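Local coordinates for cerato-platanin-like protein (Moniliophthora perniciosa, PDB 3SUM) that is of unknown function but belongs to the cerato-platanins, small secreted fungal proteins with a double-psi beta-barrel fold, some of which trigger plant defence responses, at residues A[9-13]-A[88-93]; A[27-32]-A[41-45]; A[58-64]-A[75-80]. One frame throughout, in Å; residues are numbered along the deposited sequence.

Contact 1 of 3, residues A[9-13]-A[88-93]; sequences DKFQN and VGGTDL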
loop_
_atom_site.group_PDB
_atom_site.type_symbol
_atom_site.label_atom_id
_atom_site.label_comp_id
_atom_site.label_asym_id
_atom_site.label_seq_id
_atom_site.Cartn_x
_atom_site.Cartn_y
_atom_site.Cartn_z
ATOM N N ASP A 9 -4.020 -6.286 -9.591
ATOM C CA ASP A 9 -5.411 -6.077 -9.310
ATOM C C ASP A 9 -5.820 -6.607 -7.962
ATOM O O ASP A 9 -6.739 -6.064 -7.340
ATOM C CB ASP A 9 -6.202 -6.830 -10.400
ATOM C CG ASP A 9 -7.713 -6.621 -10.283
ATOM O OD1 ASP A 9 -8.156 -5.537 -10.737
ATOM O OD2 ASP A 9 -8.412 -7.542 -9.777
ATOM N N LYS A 10 -5.111 -7.632 -7.447
ATOM C CA LYS A 10 -5.448 -8.177 -6.128
ATOM C C LYS A 10 -5.657 -7.093 -5.067
ATOM O O LYS A 10 -6.541 -7.150 -4.221
ATOM C CB LYS A 10 -4.292 -9.111 -5.616
ATOM C CG LYS A 10 -4.639 -9.739 -4.277
ATOM C CD LYS A 10 -3.492 -10.753 -3.854
ATOM C CE LYS A 10 -3.780 -11.480 -2.535
ATOM N NZ LYS A 10 -2.559 -12.302 -1.947
ATOM N N PHE A 11 -4.758 -6.116 -5.056
ATOM C CA PHE A 11 -4.737 -5.115 -3.981
ATOM C C PHE A 11 -5.782 -4.015 -4.144
ATOM O O PHE A 11 -5.866 -3.115 -3.319
ATOM C CB PHE A 11 -3.325 -4.599 -3.894
ATOM C CG PHE A 11 -2.395 -5.735 -3.699
ATOM C CD1 PHE A 11 -2.499 -6.516 -2.546
ATOM C CD2 PHE A 11 -1.467 -6.074 -4.677
ATOM C CE1 PHE A 11 -1.654 -7.671 -2.372
ATOM C CE2 PHE A 11 -0.628 -7.190 -4.526
ATOM C CZ PHE A 11 -0.703 -7.990 -3.352
ATOM N N GLN A 12 -6.589 -4.116 -5.179
ATOM C CA GLN A 12 -7.759 -3.222 -5.180
ATOM C C GLN A 12 -9.020 -4.028 -5.389
ATOM O O GLN A 12 -10.070 -3.491 -5.847
ATOM C CB GLN A 12 -7.630 -2.097 -6.217
ATOM C CG GLN A 12 -7.489 -2.515 -7.633
ATOM C CD GLN A 12 -7.362 -1.332 -8.510
ATOM O OE1 GLN A 12 -6.643 -0.388 -8.177
ATOM N NE2 GLN A 12 -8.140 -1.312 -9.620
ATOM N N ASN A 13 -8.911 -5.292 -5.038
ATOM C CA ASN A 13 -10.082 -6.173 -5.088
ATOM C C ASN A 13 -10.786 -6.157 -3.766
ATOM O O ASN A 13 -10.445 -6.926 -2.877
ATOM C CB ASN A 13 -9.675 -7.584 -5.490
ATOM C CG ASN A 13 -10.894 -8.490 -5.752
ATOM O OD1 ASN A 13 -12.029 -8.196 -5.316
ATOM N ND2 ASN A 13 -10.665 -9.590 -6.484
ATOM N N VAL A 88 4.221 -4.331 -4.445
ATOM C CA VAL A 88 3.265 -4.624 -5.485
ATOM C C VAL A 88 2.007 -3.904 -5.074
ATOM O O VAL A 88 1.419 -4.237 -4.059
ATOM C CB VAL A 88 2.992 -6.105 -5.685
ATOM C CG1 VAL A 88 1.915 -6.256 -6.859
ATOM C CG2 VAL A 88 4.324 -6.808 -6.101
ATOM N N GLY A 89 1.529 -2.971 -5.887
ATOM C CA GLY A 89 0.421 -2.190 -5.384
ATOM C C GLY A 89 -0.812 -2.367 -6.267
ATOM O O GLY A 89 -0.774 -2.913 -7.366
ATOM N N GLY A 90 -1.921 -1.887 -5.768
ATOM C CA GLY A 90 -3.159 -1.900 -6.514
ATOM C C GLY A 90 -2.967 -1.148 -7.783
ATOM O O GLY A 90 -2.217 -0.202 -7.843
ATOM N N THR A 91 -3.708 -1.541 -8.792
ATOM C CA THR A 91 -3.590 -0.950 -10.107
ATOM C C THR A 91 -3.737 0.596 -10.153
ATOM O O THR A 91 -2.891 1.303 -10.736
ATOM C CB THR A 91 -4.618 -1.635 -10.999
ATOM O OG1 THR A 91 -4.565 -3.056 -10.725
ATOM C CG2 THR A 91 -4.374 -1.335 -12.436
ATOM N N ASP A 92 -4.799 1.111 -9.582
ATOM C CA ASP A 92 -5.064 2.545 -9.664
ATOM C C ASP A 92 -4.004 3.302 -8.857
ATOM O O ASP A 92 -3.491 4.352 -9.240
ATOM C CB ASP A 92 -6.393 2.791 -8.932
ATOM C CG ASP A 92 -7.641 2.228 -9.701
ATOM O OD1 ASP A 92 -7.506 1.804 -10.821
ATOM O OD2 ASP A 92 -8.733 2.246 -9.088
ATOM N N LEU A 93 -3.671 2.768 -7.688
ATOM C CA LEU A 93 -2.575 3.375 -6.911
ATOM C C LEU A 93 -1.335 3.551 -7.782
ATOM O O LEU A 93 -0.720 4.622 -7.854
ATOM C CB LEU A 93 -2.286 2.481 -5.688
ATOM C CG LEU A 93 -0.901 2.579 -5.066
ATOM C CD1 LEU A 93 -0.824 3.957 -4.340
ATOM C CD2 LEU A 93 -0.625 1.437 -4.106
HETATM O O HOH W 1 -6.631 -4.019 -11.951
HETATM O O HOH W 2 -5.152 0.778 -6.212
#
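In this double-psi beta-barrel, the contact sits where strand 86-89 passes into helix 91-97, against a 3-10 turn that follows strand 4-7. V88 CG1 makes apolar contact with F11 CE2 at 3.6 Å, while V88 O lies 3.5 Å from F11 CD2; the ring also packs on V78 of strand 71-79. G90, the N-cap residue, comes closest in backbone terms, its CA 4.4 Å from F11 CA; an ideal CB would lie only 3.4 Å from F11 O and Q12 CB, so the tight approach exploits the missing side chain. A water 2.6 Å from T91 OG1 and 2.5 Å from D9 OD1 bridges these side chains, and T91 OG1 lies 3.4 Å from D9 CA. The first-turn amide of D92 donates to Q12 OE1 at 2.8 Å and 174°, whereas the return bond from Q12 NE2 to D92 OD1 is weak at 3.4 Å. For L93 the link is indirect: one water sits 2.9 Å from L93 N and 2.7 Å from Q12 OE1.

Contact 2 of 3, residues A[27-32]-A[41-45]; sequences LAKLGP and LGEVL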
loop_
_atom_site.group_PDB
_atom_site.type_symbol
_atom_site.label_atom_id
_atom_site.label_comp_id
_atom_site.label_asym_id
_atom_site.label_seq_id
_atom_site.Cartn_x
_atom_site.Cartn_y
_atom_site.Cartn_z
ATOM N N LEU A 27 -4.637 -6.917 9.316
ATOM C CA LEU A 27 -5.838 -6.402 8.599
ATOM C C LEU A 27 -7.095 -6.416 9.435
ATOM O O LEU A 27 -7.952 -5.488 9.330
ATOM C CB LEU A 27 -6.089 -7.166 7.318
ATOM C CG LEU A 27 -4.953 -7.038 6.274
ATOM C CD1 LEU A 27 -5.287 -7.850 4.989
ATOM C CD2 LEU A 27 -4.678 -5.572 5.940
ATOM N N ALA A 28 -7.215 -7.448 10.262
ATOM C CA ALA A 28 -8.378 -7.605 11.150
ATOM C C ALA A 28 -8.461 -6.437 12.109
ATOM O O ALA A 28 -9.532 -6.128 12.635
ATOM C CB ALA A 28 -8.277 -8.893 11.961
ATOM N N LYS A 29 -7.334 -5.816 12.392
ATOM C CA LYS A 29 -7.333 -4.672 13.296
ATOM C C LYS A 29 -7.358 -3.310 12.615
ATOM O O LYS A 29 -7.199 -2.286 13.291
ATOM C CB LYS A 29 -6.096 -4.766 14.138
ATOM C CG LYS A 29 -6.214 -6.079 14.972
ATOM C CD LYS A 29 -5.080 -6.219 16.050
ATOM C CE LYS A 29 -3.727 -6.517 15.479
ATOM N NZ LYS A 29 -2.885 -7.181 16.593
ATOM N N LEU A 30 -7.546 -3.330 11.297
ATOM C CA LEU A 30 -7.395 -2.150 10.486
ATOM C C LEU A 30 -8.672 -1.804 9.792
ATOM O O LEU A 30 -8.664 -1.146 8.758
ATOM C CB LEU A 30 -6.231 -2.274 9.524
ATOM C CG LEU A 30 -4.878 -2.132 10.201
ATOM C CD1 LEU A 30 -3.779 -2.472 9.138
ATOM C CD2 LEU A 30 -4.635 -0.699 10.709
ATOM N N GLY A 31 -9.786 -2.161 10.430
ATOM C CA GLY A 31 -11.078 -1.658 10.001
ATOM C C GLY A 31 -11.295 -0.313 10.651
ATOM O O GLY A 31 -10.544 0.067 11.564
ATOM N N PRO A 32 -12.340 0.423 10.218
ATOM C CA PRO A 32 -12.632 1.712 10.911
ATOM C C PRO A 32 -13.143 1.505 12.367
ATOM O O PRO A 32 -13.027 2.430 13.166
ATOM C CB PRO A 32 -13.679 2.384 9.988
ATOM C CG PRO A 32 -14.445 1.157 9.385
ATOM C CD PRO A 32 -13.289 0.158 9.110
ATOM N N LEU A 41 -11.030 -7.019 1.969
ATOM C CA LEU A 41 -9.971 -6.030 1.782
ATOM C C LEU A 41 -10.576 -4.652 1.635
ATOM O O LEU A 41 -9.980 -3.670 2.052
ATOM C CB LEU A 41 -9.166 -6.343 0.491
ATOM C CG LEU A 41 -7.926 -5.478 0.335
ATOM C CD1 LEU A 41 -6.891 -5.962 1.344
ATOM C CD2 LEU A 41 -7.458 -5.717 -1.146
ATOM N N GLY A 42 -11.750 -4.583 1.019
ATOM C CA GLY A 42 -12.412 -3.284 0.741
ATOM C C GLY A 42 -12.766 -2.497 1.999
ATOM O O GLY A 42 -13.010 -1.307 1.937
ATOM N N GLU A 43 -12.834 -3.173 3.134
ATOM C CA GLU A 43 -13.218 -2.520 4.382
ATOM C C GLU A 43 -12.052 -1.999 5.167
ATOM O O GLU A 43 -12.217 -1.361 6.196
ATOM C CB GLU A 43 -14.012 -3.470 5.272
ATOM C CG GLU A 43 -15.242 -4.051 4.573
ATOM C CD GLU A 43 -15.785 -5.255 5.344
ATOM O OE1 GLU A 43 -15.014 -6.151 5.744
ATOM O OE2 GLU A 43 -16.988 -5.292 5.527
ATOM N N VAL A 44 -10.840 -2.345 4.729
ATOM C CA VAL A 44 -9.683 -1.988 5.531
ATOM C C VAL A 44 -9.351 -0.523 5.296
ATOM O O VAL A 44 -9.412 -0.022 4.160
ATOM C CB VAL A 44 -8.477 -2.893 5.099
ATOM C CG1 VAL A 44 -7.220 -2.473 5.853
ATOM C CG2 VAL A 44 -8.788 -4.361 5.347
ATOM N N LEU A 45 -9.010 0.185 6.339
ATOM C CA LEU A 45 -8.532 1.566 6.188
ATOM C C LEU A 45 -7.476 1.785 5.132
ATOM O O LEU A 45 -6.495 1.013 5.056
ATOM C CB LEU A 45 -7.977 2.046 7.542
ATOM C CG LEU A 45 -9.001 2.176 8.658
ATOM C CD1 LEU A 45 -8.313 2.284 9.974
ATOM C CD2 LEU A 45 -9.856 3.525 8.428
#
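The backbones approach most closely at G31 and V44, whose CA atoms are 4.7 Å apart, and a single direct hydrogen bond ties them: L45 N donates to L30 O at 2.8 Å with an angle of 162°. The same carbonyl receives a CA-H...O contact from V44 CA at 3.5 Å, so L30 O meets two successive residues of the other segment. Each segment reaches this point through its own short turn. L30 N bonds to L27 O (2.9 Å) as helix 24-28 gives way to loop, and V44 N bonds to L41 O (3.1 Å) round the 3-10 turn 41-43. Beside the backbone link, V44 CG1 lies 4.0 Å from L27 CD2 and 3.8 Å from L30 CB, while L27 CD1 and L41 CD1 meet more loosely at 4.4 Å. This cluster faces inward, since L41 and V44 also pack on F50 of strand 50-52. Nearer the surface, L45 CD1 comes within 3.5 Å of G31 O, and P32 CD lies 3.5 Å from E43 O. The contact thereby closes the irregular loop 33-40, one of the long excursions between the strands of the double-psi beta-barrel in this cerato-platanin.

Contact 3 of 3, residues A[58-64]-A[75-80]; sequences TECGSCW and VTVVDR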
loop_
_atom_site.group_PDB
_atom_site.type_symbol
_atom_site.label_atom_id
_atom_site.label_comp_id
_atom_site.label_asym_id
_atom_site.label_seq_id
_atom_site.Cartn_x
_atom_site.Cartn_y
_atom_site.Cartn_z
ATOM N N THR A 58 9.419 -4.493 5.853
ATOM C CA THR A 58 8.145 -3.771 6.130
ATOM C C THR A 58 7.325 -4.631 7.085
ATOM O O THR A 58 7.355 -5.876 6.996
ATOM C CB THR A 58 7.283 -3.563 4.851
ATOM O OG1 THR A 58 6.832 -4.850 4.371
ATOM C CG2 THR A 58 8.176 -2.926 3.753
ATOM N N GLU A 59 6.569 -3.959 7.966
ATOM C CA GLU A 59 5.712 -4.635 8.904
ATOM C C GLU A 59 4.317 -4.635 8.353
ATOM O O GLU A 59 3.942 -3.733 7.557
ATOM C CB GLU A 59 5.726 -3.945 10.269
ATOM C CG GLU A 59 7.084 -4.087 10.978
ATOM C CD GLU A 59 7.487 -5.598 11.198
ATOM O OE1 GLU A 59 6.665 -6.363 11.783
ATOM O OE2 GLU A 59 8.596 -6.021 10.729
ATOM N N CYS A 60 3.598 -5.711 8.673
ATOM C CA CYS A 60 2.217 -5.839 8.265
ATOM C C CYS A 60 1.464 -4.632 8.772
ATOM O O CYS A 60 1.558 -4.284 9.927
ATOM C CB CYS A 60 1.592 -7.110 8.817
ATOM S SG CYS A 60 2.029 -8.467 7.676
ATOM N N GLY A 61 0.693 -4.013 7.902
ATOM C CA GLY A 61 -0.089 -2.855 8.335
ATOM C C GLY A 61 0.691 -1.570 8.385
ATOM O O GLY A 61 0.081 -0.512 8.635
ATOM N N SER A 62 1.984 -1.570 8.047
ATOM C CA SER A 62 2.708 -0.291 8.163
ATOM C C SER A 62 2.319 0.625 7.021
ATOM O O SER A 62 1.804 0.187 5.997
ATOM C CB SER A 62 4.230 -0.439 8.171
ATOM O OG SER A 62 4.657 -1.254 7.089
ATOM N N CYS A 63 2.686 1.873 7.188
ATOM C CA CYS A 63 2.280 2.922 6.210
ATOM C C CYS A 63 3.524 3.433 5.605
ATOM O O CYS A 63 4.451 3.797 6.343
ATOM C CB CYS A 63 1.614 3.994 6.993
ATOM S SG CYS A 63 0.957 5.278 5.874
ATOM N N TRP A 64 3.583 3.523 4.269
ATOM C CA TRP A 64 4.816 3.917 3.591
ATOM C C TRP A 64 4.528 5.026 2.608
ATOM O O TRP A 64 3.529 5.005 1.937
ATOM C CB TRP A 64 5.421 2.748 2.806
ATOM C CG TRP A 64 6.079 1.815 3.747
ATOM C CD1 TRP A 64 5.468 1.060 4.649
ATOM C CD2 TRP A 64 7.482 1.576 3.873
ATOM N NE1 TRP A 64 6.389 0.364 5.368
ATOM C CE2 TRP A 64 7.643 0.681 4.924
ATOM C CE3 TRP A 64 8.618 2.035 3.169
ATOM C CZ2 TRP A 64 8.909 0.184 5.336
ATOM C CZ3 TRP A 64 9.914 1.553 3.590
ATOM C CH2 TRP A 64 10.031 0.621 4.653
ATOM N N VAL A 75 0.844 4.340 1.349
ATOM C CA VAL A 75 0.318 3.019 1.112
ATOM C C VAL A 75 0.386 2.155 2.368
ATOM O O VAL A 75 1.261 2.342 3.154
ATOM C CB VAL A 75 1.060 2.319 -0.059
ATOM C CG1 VAL A 75 1.021 3.186 -1.344
ATOM C CG2 VAL A 75 2.550 2.061 0.242
ATOM N N THR A 76 -0.584 1.204 2.525
ATOM C CA THR A 76 -0.566 0.337 3.635
ATOM C C THR A 76 -0.025 -0.977 3.150
ATOM O O THR A 76 -0.455 -1.496 2.122
ATOM C CB THR A 76 -1.990 0.169 4.146
ATOM O OG1 THR A 76 -2.470 1.477 4.457
ATOM C CG2 THR A 76 -2.015 -0.651 5.482
ATOM N N VAL A 77 0.895 -1.575 3.928
ATOM C CA VAL A 77 1.324 -2.883 3.593
ATOM C C VAL A 77 0.275 -3.902 4.064
ATOM O O VAL A 77 -0.016 -3.979 5.254
ATOM C CB VAL A 77 2.719 -3.164 4.306
ATOM C CG1 VAL A 77 3.158 -4.687 4.093
ATOM C CG2 VAL A 77 3.832 -2.219 3.718
ATOM N N VAL A 78 -0.251 -4.724 3.142
ATOM C CA VAL A 78 -1.345 -5.607 3.448
ATOM C C VAL A 78 -1.024 -7.049 3.060
ATOM O O VAL A 78 -1.811 -7.959 3.325
ATOM C CB VAL A 78 -2.643 -5.199 2.720
ATOM C CG1 VAL A 78 -3.096 -3.703 3.117
ATOM C CG2 VAL A 78 -2.538 -5.414 1.151
ATOM N N ASP A 79 0.150 -7.262 2.467
ATOM C CA ASP A 79 0.469 -8.642 2.034
ATOM C C ASP A 79 1.985 -8.722 1.857
ATOM O O ASP A 79 2.691 -7.717 2.074
ATOM C CB ASP A 79 -0.277 -8.840 0.698
ATOM C CG ASP A 79 -0.345 -10.304 0.246
ATOM O OD1 ASP A 79 0.057 -11.227 0.998
ATOM O OD2 ASP A 79 -0.791 -10.465 -0.896
ATOM N N ARG A 80 2.512 -9.854 1.436
ATOM C CA ARG A 80 3.956 -10.011 1.377
ATOM C C ARG A 80 4.307 -10.371 -0.047
ATOM O O ARG A 80 3.521 -11.035 -0.709
ATOM C CB ARG A 80 4.478 -11.183 2.304
ATOM C CG ARG A 80 5.128 -10.695 3.663
ATOM C CD ARG A 80 4.110 -9.700 4.329
ATOM N NE ARG A 80 4.542 -9.351 5.685
ATOM C CZ ARG A 80 5.245 -8.271 5.951
ATOM N NH1 ARG A 80 5.589 -7.477 4.966
ATOM N NH2 ARG A 80 5.587 -8.001 7.195
#
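R80 lays one face of its guanidinium over C60 CA and holds T58 with its nitrogens: NH2 donates to T58 O at 2.8 Å, NH1 to T58 OG1 at 3.0 Å and weakly to T58 O at 3.1 Å. T58 OG1 is also bonded to P54 O, and a disulfide fixes C60 to C23. The chain folds through a type II turn, E59 to S62, with G61 at a positive phi of 81°. S62 OG reinforces it by donating to E59 O (2.6 Å) and accepts from W64 NE1 (2.9 Å). V77 faces the end of the turn, its O receiving G61 N at 2.7 Å and its N donating to S62 O at 2.9 Å; its CG2 packs 3.8 Å from W64 CD1. C63 and T76 form an antiparallel non-hydrogen-bonded pair, whereas W64 and V75 are joined by reciprocal N to O bonds, both 2.8 Å. These pairs lie where strand 63-68 begins and 71-79 nears its end: the open end of this double-psi beta-barrel hairpin.

In the fold
Contact 3 is the most buried, its centre about 6 Å from that of the chain, and alone pairs two sheet strands regularly. Contact 1, partly buried about 8 Å out, sets a 3-10 turn against a strand-helix junction of the same sheet through amide and water bridges. Contact 2, likewise partly buried at about 13 Å, joins the end of helix 24-28 and the loop after it to the 3-10 turn 41-43 and its exit by leucine and valine contacts and one backbone bond. Between 1 and 3, K10 NZ salt-bridges D79 OD2 (2.8 Å); between 2 and 3, L27 CD2 meets V78 CG1 (3.7 Å). Along the chain, 9-13/88-93 encloses both others.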